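PDB 3MAB: uncharacterized protein from Listeria monocytogenes, which is of unknown function but belongs to the TfoX C-terminal domain family, within the helix-hairpin-helix clan, many of whose members bind DNA. Local coordinates for residues Val34-Ala39 / Ala57-Val62; Glu38-Ile43 / Lys80-Leu85; Ser53-Leu58 / Ile76-Phe81. The protein carries 2 engineered substitutions. All blocks are in the same frame, centred on the assembly; numbering follows the deposited sequence.

Contact 1. Residues Val34-Ala39 / Ala57-Val62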
loop_
_atom_site.group_PDB
_atom_site.type_symbol
_atom_site.label_atom_id
_atom_site.label_comp_id
_atom_site.label_asym_id
_atom_site.label_seq_id
_atom_site.Cartn_x
_atom_site.Cartn_y
_atom_site.Cartn_z
ATOM N N VAL B 34 1.207 1.927 -16.053
ATOM C CA VAL B 34 2.586 2.281 -16.402
ATOM C C VAL B 34 3.639 1.641 -15.508
ATOM O O VAL B 34 4.778 1.418 -15.947
ATOM C CB VAL B 34 2.824 3.778 -16.461
ATOM C CG1 VAL B 34 1.866 4.450 -17.463
ATOM C CG2 VAL B 34 2.736 4.442 -15.141
ATOM N N GLY B 35 3.269 1.322 -14.283
ATOM C CA GLY B 35 4.196 0.739 -13.350
ATOM C C GLY B 35 5.115 1.710 -12.653
ATOM O O GLY B 35 5.229 2.906 -13.014
ATOM N N SER B 36 5.816 1.205 -11.630
ATOM C CA SER B 36 6.546 2.077 -10.741
ATOM C C SER B 36 7.755 2.706 -11.405
ATOM O O SER B 36 8.059 3.869 -11.134
ATOM C CB SER B 36 6.966 1.377 -9.478
ATOM O OG SER B 36 7.841 0.310 -9.759
ATOM N N LYS B 37 8.489 1.962 -12.236
ATOM C CA LYS B 37 9.707 2.515 -12.820
ATOM C C LYS B 37 9.382 3.660 -13.788
ATOM O O LYS B 37 10.012 4.721 -13.757
ATOM C CB LYS B 37 10.525 1.449 -13.520
ATOM C CG LYS B 37 11.141 0.432 -12.530
ATOM C CD LYS B 37 11.977 -0.568 -13.365
ATOM C CE LYS B 37 12.511 -1.703 -12.509
ATOM N NZ LYS B 37 12.722 -2.964 -13.304
ATOM N N GLU B 38 8.391 3.437 -14.651
ATOM C CA GLU B 38 7.988 4.504 -15.584
ATOM C C GLU B 38 7.426 5.710 -14.781
ATOM O O GLU B 38 7.755 6.839 -15.066
ATOM C CB GLU B 38 6.952 4.033 -16.581
ATOM C CG GLU B 38 6.540 5.211 -17.480
ATOM C CD GLU B 38 5.661 4.896 -18.642
ATOM O OE1 GLU B 38 5.656 3.770 -19.186
ATOM O OE2 GLU B 38 4.924 5.840 -19.063
ATOM N N ALA B 39 6.583 5.456 -13.792
ATOM C CA ALA B 39 6.004 6.565 -13.023
ATOM C C ALA B 39 7.121 7.362 -12.332
ATOM O O ALA B 39 7.144 8.593 -12.351
ATOM C CB ALA B 39 4.998 6.041 -12.046
ATOM N N ALA B 57 7.705 3.530 -2.660
ATOM C CA ALA B 57 6.303 3.880 -2.441
ATOM C C ALA B 57 5.434 3.548 -3.619
ATOM O O ALA B 57 4.350 2.984 -3.483
ATOM C CB ALA B 57 6.168 5.379 -2.100
ATOM N N LEU B 58 5.928 3.848 -4.808
ATOM C CA LEU B 58 5.209 3.627 -6.029
ATOM C C LEU B 58 5.030 2.133 -6.301
ATOM O O LEU B 58 3.949 1.688 -6.684
ATOM C CB LEU B 58 5.889 4.297 -7.218
ATOM C CG LEU B 58 5.836 5.792 -7.191
ATOM C CD1 LEU B 58 6.749 6.357 -8.262
ATOM C CD2 LEU B 58 4.456 6.344 -7.445
ATOM N N GLU B 59 6.084 1.323 -6.097
ATOM C CA GLU B 59 5.948 -0.119 -6.313
ATOM C C GLU B 59 5.021 -0.728 -5.307
ATOM O O GLU B 59 4.195 -1.580 -5.644
ATOM C CB GLU B 59 7.311 -0.831 -6.269
ATOM C CG GLU B 59 7.291 -2.313 -6.501
ATOM C CD GLU B 59 6.796 -2.729 -7.868
ATOM O OE1 GLU B 59 6.940 -1.931 -8.811
ATOM O OE2 GLU B 59 6.330 -3.880 -8.045
ATOM N N GLY B 60 5.117 -0.296 -4.046
ATOM C CA GLY B 60 4.207 -0.771 -3.029
ATOM C C GLY B 60 2.764 -0.384 -3.401
ATOM O O GLY B 60 1.854 -1.197 -3.284
ATOM N N ALA B 61 2.560 0.812 -3.890
ATOM C CA ALA B 61 1.207 1.215 -4.334
ATOM C C ALA B 61 0.661 0.291 -5.424
ATOM O O ALA B 61 -0.493 -0.169 -5.348
ATOM C CB ALA B 61 1.204 2.682 -4.787
ATOM N N VAL B 62 1.491 0.011 -6.418
ATOM C CA VAL B 62 1.141 -0.885 -7.518
ATOM C C VAL B 62 0.760 -2.270 -7.015
ATOM O O VAL B 62 -0.227 -2.882 -7.485
ATOM C CB VAL B 62 2.279 -0.944 -8.566
ATOM C CG1 VAL B 62 2.046 -2.066 -9.595
ATOM C CG2 VAL B 62 2.444 0.456 -9.276
HETATM O O HOH W 1 5.616 -1.650 -11.254
#

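Contact 2. Residues Glu38-Ile43 / Lys80-Leu85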
loop_
_atom_site.group_PDB
_atom_site.type_symbol
_atom_site.label_atom_id
_atom_site.label_comp_id
_atom_site.label_asym_id
_atom_site.label_seq_id
_atom_site.Cartn_x
_atom_site.Cartn_y
_atom_site.Cartn_z
ATOM N N GLU B 38 8.391 3.437 -14.651
ATOM C CA GLU B 38 7.988 4.504 -15.584
ATOM C C GLU B 38 7.426 5.710 -14.781
ATOM O O GLU B 38 7.755 6.839 -15.066
ATOM C CB GLU B 38 6.952 4.033 -16.581
ATOM C CG GLU B 38 6.540 5.211 -17.480
ATOM C CD GLU B 38 5.661 4.896 -18.642
ATOM O OE1 GLU B 38 5.656 3.770 -19.186
ATOM O OE2 GLU B 38 4.924 5.840 -19.063
ATOM N N ALA B 39 6.583 5.456 -13.792
ATOM C CA ALA B 39 6.004 6.565 -13.023
ATOM C C ALA B 39 7.121 7.362 -12.332
ATOM O O ALA B 39 7.144 8.593 -12.351
ATOM C CB ALA B 39 4.998 6.041 -12.046
ATOM N N PHE B 40 8.072 6.649 -11.759
ATOM C CA PHE B 40 9.216 7.284 -11.115
ATOM C C PHE B 40 9.984 8.129 -12.115
ATOM O O PHE B 40 10.317 9.256 -11.800
ATOM C CB PHE B 40 10.157 6.275 -10.454
ATOM C CG PHE B 40 11.308 6.900 -9.783
ATOM C CD1 PHE B 40 11.184 7.316 -8.486
ATOM C CD2 PHE B 40 12.521 7.112 -10.416
ATOM C CE1 PHE B 40 12.195 7.951 -7.843
ATOM C CE2 PHE B 40 13.554 7.753 -9.726
ATOM C CZ PHE B 40 13.372 8.152 -8.441
ATOM N N LEU B 41 10.265 7.611 -13.315
ATOM C CA LEU B 41 11.041 8.354 -14.304
ATOM C C LEU B 41 10.321 9.675 -14.643
ATOM O O LEU B 41 10.936 10.725 -14.876
ATOM C CB LEU B 41 11.275 7.533 -15.569
ATOM C CG LEU B 41 12.364 6.495 -15.475
ATOM C CD1 LEU B 41 12.374 5.698 -16.727
ATOM C CD2 LEU B 41 13.754 7.090 -15.181
ATOM N N ARG B 42 9.006 9.572 -14.772
ATOM C CA ARG B 42 8.211 10.749 -15.130
ATOM C C ARG B 42 8.301 11.851 -14.049
ATOM O O ARG B 42 8.351 13.011 -14.397
ATOM C CB ARG B 42 6.770 10.343 -15.474
ATOM C CG ARG B 42 6.789 9.668 -16.793
ATOM C CD ARG B 42 5.625 8.860 -17.257
ATOM N NE ARG B 42 4.470 9.686 -17.463
ATOM C CZ ARG B 42 3.306 9.277 -17.975
ATOM N NH1 ARG B 42 3.139 8.066 -18.453
ATOM N NH2 ARG B 42 2.284 10.123 -18.014
ATOM N N ILE B 43 8.259 11.468 -12.788
ATOM C CA ILE B 43 8.367 12.433 -11.717
ATOM C C ILE B 43 9.791 12.936 -11.562
ATOM O O ILE B 43 9.992 14.105 -11.285
ATOM C CB ILE B 43 7.730 11.966 -10.379
ATOM C CG1 ILE B 43 8.325 10.723 -9.762
ATOM C CG2 ILE B 43 6.241 11.675 -10.611
ATOM C CD1 ILE B 43 7.736 10.420 -8.268
ATOM N N LYS B 80 18.792 -1.285 -7.906
ATOM C CA LYS B 80 19.702 -1.340 -9.059
ATOM C C LYS B 80 19.273 -0.294 -10.082
ATOM O O LYS B 80 20.110 0.374 -10.671
ATOM C CB LYS B 80 19.708 -2.719 -9.670
ATOM C CG LYS B 80 20.368 -3.739 -8.860
ATOM C CD LYS B 80 21.687 -3.314 -8.187
ATOM C CE LYS B 80 21.787 -3.924 -6.759
ATOM N NZ LYS B 80 20.622 -3.557 -5.865
ATOM N N PHE B 81 18.002 -0.178 -10.358
ATOM C CA PHE B 81 17.440 0.797 -11.316
ATOM C C PHE B 81 17.763 2.202 -10.852
ATOM O O PHE B 81 18.338 3.002 -11.594
ATOM C CB PHE B 81 15.962 0.544 -11.488
ATOM C CG PHE B 81 15.224 1.626 -12.211
ATOM C CD1 PHE B 81 15.440 1.887 -13.566
ATOM C CD2 PHE B 81 14.349 2.401 -11.535
ATOM C CE1 PHE B 81 14.735 2.879 -14.206
ATOM C CE2 PHE B 81 13.642 3.405 -12.179
ATOM C CZ PHE B 81 13.843 3.613 -13.507
ATOM N N HIS B 82 17.512 2.512 -9.607
ATOM C CA HIS B 82 17.721 3.830 -9.126
ATOM C C HIS B 82 19.200 4.200 -9.156
ATOM O O HIS B 82 19.562 5.307 -9.546
ATOM C CB HIS B 82 17.179 3.981 -7.715
ATOM C CG HIS B 82 17.267 5.372 -7.217
ATOM N ND1 HIS B 82 18.216 5.759 -6.295
ATOM C CD2 HIS B 82 16.567 6.485 -7.523
ATOM C CE1 HIS B 82 18.084 7.058 -6.051
ATOM N NE2 HIS B 82 17.113 7.527 -6.804
ATOM N N GLN B 83 20.049 3.287 -8.748
ATOM C CA GLN B 83 21.488 3.525 -8.773
ATOM C C GLN B 83 21.906 3.832 -10.191
ATOM O O GLN B 83 22.712 4.757 -10.413
ATOM C CB GLN B 83 22.271 2.335 -8.243
ATOM C CG GLN B 83 22.211 2.191 -6.746
ATOM C CD GLN B 83 22.718 0.829 -6.239
ATOM O OE1 GLN B 83 23.072 -0.057 -7.019
ATOM N NE2 GLN B 83 22.773 0.671 -4.911
ATOM N N SER B 84 21.427 3.087 -11.175
ATOM C CA SER B 84 21.802 3.304 -12.591
ATOM C C SER B 84 21.364 4.683 -13.036
ATOM O O SER B 84 22.094 5.348 -13.781
ATOM C CB SER B 84 21.174 2.219 -13.465
ATOM O OG SER B 84 21.577 0.943 -13.001
ATOM N N LEU B 85 20.193 5.145 -12.596
ATOM C CA LEU B 85 19.698 6.446 -13.026
ATOM C C LEU B 85 20.559 7.555 -12.466
ATOM O O LEU B 85 20.753 8.610 -13.116
ATOM C CB LEU B 85 18.305 6.658 -12.470
ATOM C CG LEU B 85 17.215 5.969 -13.209
ATOM C CD1 LEU B 85 15.889 6.402 -12.504
ATOM C CD2 LEU B 85 17.206 6.327 -14.666
#

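Contact 3. Residues Ser53-Leu58 / Ile76-Phe81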
loop_
_atom_site.group_PDB
_atom_site.type_symbol
_atom_site.label_atom_id
_atom_site.label_comp_id
_atom_site.label_asym_id
_atom_site.label_seq_id
_atom_site.Cartn_x
_atom_site.Cartn_y
_atom_site.Cartn_z
ATOM N N SER B 53 13.001 6.373 -1.754
ATOM C CA SER B 53 11.755 6.405 -1.019
ATOM C C SER B 53 10.538 6.465 -1.890
ATOM O O SER B 53 9.608 5.657 -1.698
ATOM C CB SER B 53 11.748 7.594 -0.051
ATOM O OG SER B 53 12.932 7.533 0.715
ATOM N N GLU B 54 10.524 7.368 -2.855
ATOM C CA GLU B 54 9.391 7.511 -3.745
ATOM C C GLU B 54 9.234 6.247 -4.652
ATOM O O GLU B 54 8.123 5.790 -4.938
ATOM C CB GLU B 54 9.506 8.738 -4.647
ATOM C CG GLU B 54 9.118 10.033 -4.067
ATOM C CD GLU B 54 10.247 10.773 -3.429
ATOM O OE1 GLU B 54 10.009 11.942 -3.112
ATOM O OE2 GLU B 54 11.345 10.222 -3.250
ATOM N N LEU B 55 10.344 5.671 -5.122
ATOM C CA LEU B 55 10.268 4.459 -5.946
ATOM C C LEU B 55 9.689 3.273 -5.222
ATOM O O LEU B 55 8.825 2.577 -5.720
ATOM C CB LEU B 55 11.674 4.141 -6.491
ATOM C CG LEU B 55 11.815 2.960 -7.425
ATOM C CD1 LEU B 55 10.851 3.043 -8.630
ATOM C CD2 LEU B 55 13.226 2.838 -7.891
ATOM N N TYR B 56 10.166 3.023 -4.016
ATOM C CA TYR B 56 9.556 2.016 -3.172
ATOM C C TYR B 56 8.082 2.280 -2.949
ATOM O O TYR B 56 7.271 1.323 -3.002
ATOM C CB TYR B 56 10.282 1.941 -1.822
ATOM C CG TYR B 56 11.604 1.186 -1.736
ATOM C CD1 TYR B 56 12.045 0.348 -2.729
ATOM C CD2 TYR B 56 12.353 1.273 -0.584
ATOM C CE1 TYR B 56 13.283 -0.331 -2.628
ATOM C CE2 TYR B 56 13.601 0.583 -0.495
ATOM C CZ TYR B 56 13.995 -0.207 -1.510
ATOM O OH TYR B 56 15.190 -0.871 -1.338
ATOM N N ALA B 57 7.705 3.530 -2.660
ATOM C CA ALA B 57 6.303 3.880 -2.441
ATOM C C ALA B 57 5.434 3.548 -3.619
ATOM O O ALA B 57 4.350 2.984 -3.483
ATOM C CB ALA B 57 6.168 5.379 -2.100
ATOM N N LEU B 58 5.928 3.848 -4.808
ATOM C CA LEU B 58 5.209 3.627 -6.029
ATOM C C LEU B 58 5.030 2.133 -6.301
ATOM O O LEU B 58 3.949 1.688 -6.684
ATOM C CB LEU B 58 5.889 4.297 -7.218
ATOM C CG LEU B 58 5.836 5.792 -7.191
ATOM C CD1 LEU B 58 6.749 6.357 -8.262
ATOM C CD2 LEU B 58 4.456 6.344 -7.445
ATOM N N ILE B 76 15.747 -5.041 -4.271
ATOM C CA ILE B 76 17.047 -5.022 -4.926
ATOM C C ILE B 76 16.919 -4.599 -6.371
ATOM O O ILE B 76 17.749 -3.839 -6.876
ATOM C CB ILE B 76 17.798 -6.364 -4.701
ATOM C CG1 ILE B 76 18.242 -6.407 -3.239
ATOM C CG2 ILE B 76 18.991 -6.499 -5.682
ATOM C CD1 ILE B 76 18.657 -7.792 -2.776
ATOM N N GLU B 77 15.903 -5.062 -7.084
ATOM C CA GLU B 77 15.650 -4.670 -8.460
ATOM C C GLU B 77 15.474 -3.148 -8.564
ATOM O O GLU B 77 16.045 -2.464 -9.464
ATOM C CB GLU B 77 14.414 -5.425 -8.968
ATOM C CG GLU B 77 13.961 -5.013 -10.363
ATOM C CD GLU B 77 12.630 -5.581 -10.754
ATOM O OE1 GLU B 77 12.029 -6.340 -9.976
ATOM O OE2 GLU B 77 12.199 -5.282 -11.884
ATOM N N LEU B 78 14.728 -2.567 -7.629
ATOM C CA LEU B 78 14.432 -1.162 -7.684
ATOM C C LEU B 78 15.691 -0.383 -7.357
ATOM O O LEU B 78 15.957 0.654 -7.968
ATOM C CB LEU B 78 13.290 -0.825 -6.711
ATOM C CG LEU B 78 11.946 -1.445 -7.074
ATOM C CD1 LEU B 78 10.978 -1.205 -5.945
ATOM C CD2 LEU B 78 11.352 -0.968 -8.368
ATOM N N LYS B 79 16.451 -0.842 -6.380
ATOM C CA LYS B 79 17.725 -0.181 -6.024
ATOM C C LYS B 79 18.702 -0.189 -7.188
ATOM O O LYS B 79 19.373 0.844 -7.451
ATOM C CB LYS B 79 18.357 -0.866 -4.822
ATOM C CG LYS B 79 19.555 -0.151 -4.364
ATOM C CD LYS B 79 20.171 -0.739 -3.092
ATOM C CE LYS B 79 19.485 -0.241 -1.826
ATOM N NZ LYS B 79 20.379 -0.320 -0.624
ATOM N N LYS B 80 18.792 -1.285 -7.906
ATOM C CA LYS B 80 19.702 -1.340 -9.059
ATOM C C LYS B 80 19.273 -0.294 -10.082
ATOM O O LYS B 80 20.110 0.374 -10.671
ATOM C CB LYS B 80 19.708 -2.719 -9.670
ATOM C CG LYS B 80 20.368 -3.739 -8.860
ATOM C CD LYS B 80 21.687 -3.314 -8.187
ATOM C CE LYS B 80 21.787 -3.924 -6.759
ATOM N NZ LYS B 80 20.622 -3.557 -5.865
ATOM N N PHE B 81 18.002 -0.178 -10.358
ATOM C CA PHE B 81 17.440 0.797 -11.316
ATOM C C PHE B 81 17.763 2.202 -10.852
ATOM O O PHE B 81 18.338 3.002 -11.594
ATOM C CB PHE B 81 15.962 0.544 -11.488
ATOM C CG PHE B 81 15.224 1.626 -12.211
ATOM C CD1 PHE B 81 15.440 1.887 -13.566
ATOM C CD2 PHE B 81 14.349 2.401 -11.535
ATOM C CE1 PHE B 81 14.735 2.879 -14.206
ATOM C CE2 PHE B 81 13.642 3.405 -12.179
ATOM C CZ PHE B 81 13.843 3.613 -13.507
#

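Contact 1. Residues Val34-Ala39 / Ala57-Val62
Segments 34-39 and 57-62 run almost exactly antiparallel, at 169°, with axes only 8.4 Å apart. The backbones are closest where the CA atoms of S36 and E59 stand 5.0 Å from each other. Helix 28-46 is kinked here: the amides of S36 and K37 bond to no preceding turn, and G35 adopts phi 81°, where a CB would jam against V34 O, which calls for glycine. S36 N instead donates to water 1 at 2.9 Å, and that water donates to E59 OE1 at 2.8 Å. The same carboxylate oxygen receives S36 OG directly, 2.6 Å from E59 OE1, on its anti lone pair. The serine hydroxyl reaches it from the crowded rotamer between N and the carbonyl carbon, while the glutamate folds at chi2 (63°). Two donors thus grip OE1, and Q63 NE2 binds OE2, which would favour a charged carboxylate in this buried setting. Beside the polar cluster the packing turns apolar: S36 CB rests 3.8 Å from L58 CB, and A39 CB meets L58 CD1 at 4.2 Å. Helices 28-46 and 52-63, consecutive in the chain, form an alpha-alpha hairpin near the centre of this all-helical TfoX C-terminal domain.

Contact 2. Residues Glu38-Ile43 / Lys80-Leu85
F40 and H82 both place CG anti to the backbone N (chi1 -179° for F40), and F81 does likewise, whereas L41 and L85 carry CG beside N and anti to the carbonyl carbon. These rotamers send large side chains across a wide interval: the axes of segments 38-43 and 80-85 stay 12.1 Å apart, and their directions differ by just 28°. F40 CZ comes up to the edge of the imidazole, 3.7 Å from H82 CD2, with the two rings inclined at 78°. At the edge of the F40 ring sits L85, whose CD1 lies 3.9 Å from F40 CE2. The same L85 CD1 also presses on L41 CD2 at 3.5 Å, tighter than usual van der Waals contact. L41 CG comes across to the edge of the F81 ring, in plane and 3.8 Å from F81 CZ, while L85, one turn on, lays its CG over one face, offset toward the rim. No hydrogen bond crosses the interface; the nearby salt bridge from R42 NH1 to E38 OE2 spans one turn within helix 28-46. L55 of helix 52-63 touches both F40 and F81, packing that helix against two roughly parallel ones in this all-helical TfoX C-terminal domain.

Contact 3. Residues Ser53-Leu58 / Ile76-Phe81
Both aromatic rings are engaged at their edges: L78 CD1 lies in the plane of the Y56 ring, 3.7 Å from Y56 CD1, and L55 CD2 lies in the plane of the F81 ring, 3.8 Å from F81 CD2. The Y56 side chain leaves its helix to one side of the partner, CG beside N, and extends across so that Y56 OH loosely approaches K79 CE (4.4 Å). L78 divides its branches between two neighbours: CD1 serves Y56, while CD2 turns to L55 and comes within 4.1 Å of L55 CD1. L55 itself has CG anti to the backbone N (chi1 -177°), which carries its CD2 3.8 Å from L78 CB and up against the carbonyl oxygen of that residue. Here helices 52-63 and 72-85, consecutive in the chain, cross at 139° with segment axes 10.3 Å apart, a splayed antiparallel pair that joins the last two helices of this all-helical TfoX C-terminal domain. L55 and L78, whose CA atoms are 7.2 Å apart, are the buried residues of this contact. On the solvent side the K80 chain curls back, and its NZ donates to I76 O at 3.1 Å, in the carbonyl plane on a lone pair, although that oxygen already accepts K80 N. E77, on another flank of helix 72-85, forms a salt bridge through OE1 with K74 of the same helix.

Overall arrangement
Three pairings among helices 28-46, 52-63 and 72-85 account for the three contacts, each helix serving in two of them. Contact 1, close to the centre of the chain, is the buried one, and its interface carries a hydroxyl-carboxylate hydrogen bond and a bridging water; contact 2 is a surface contact and contact 3 partly buried, both mainly apolar without a hydrogen bond across. The close spacing of contact 1 is consistent with the small G35, S36 and A39 on one side, whereas aromatic and leucine side chains bridge the wider contacts 2 and 3. F81 joins the latter two, L58 of contact 1 packs on F40, and the K37-E77 salt bridge ties contact 1 to contact 3.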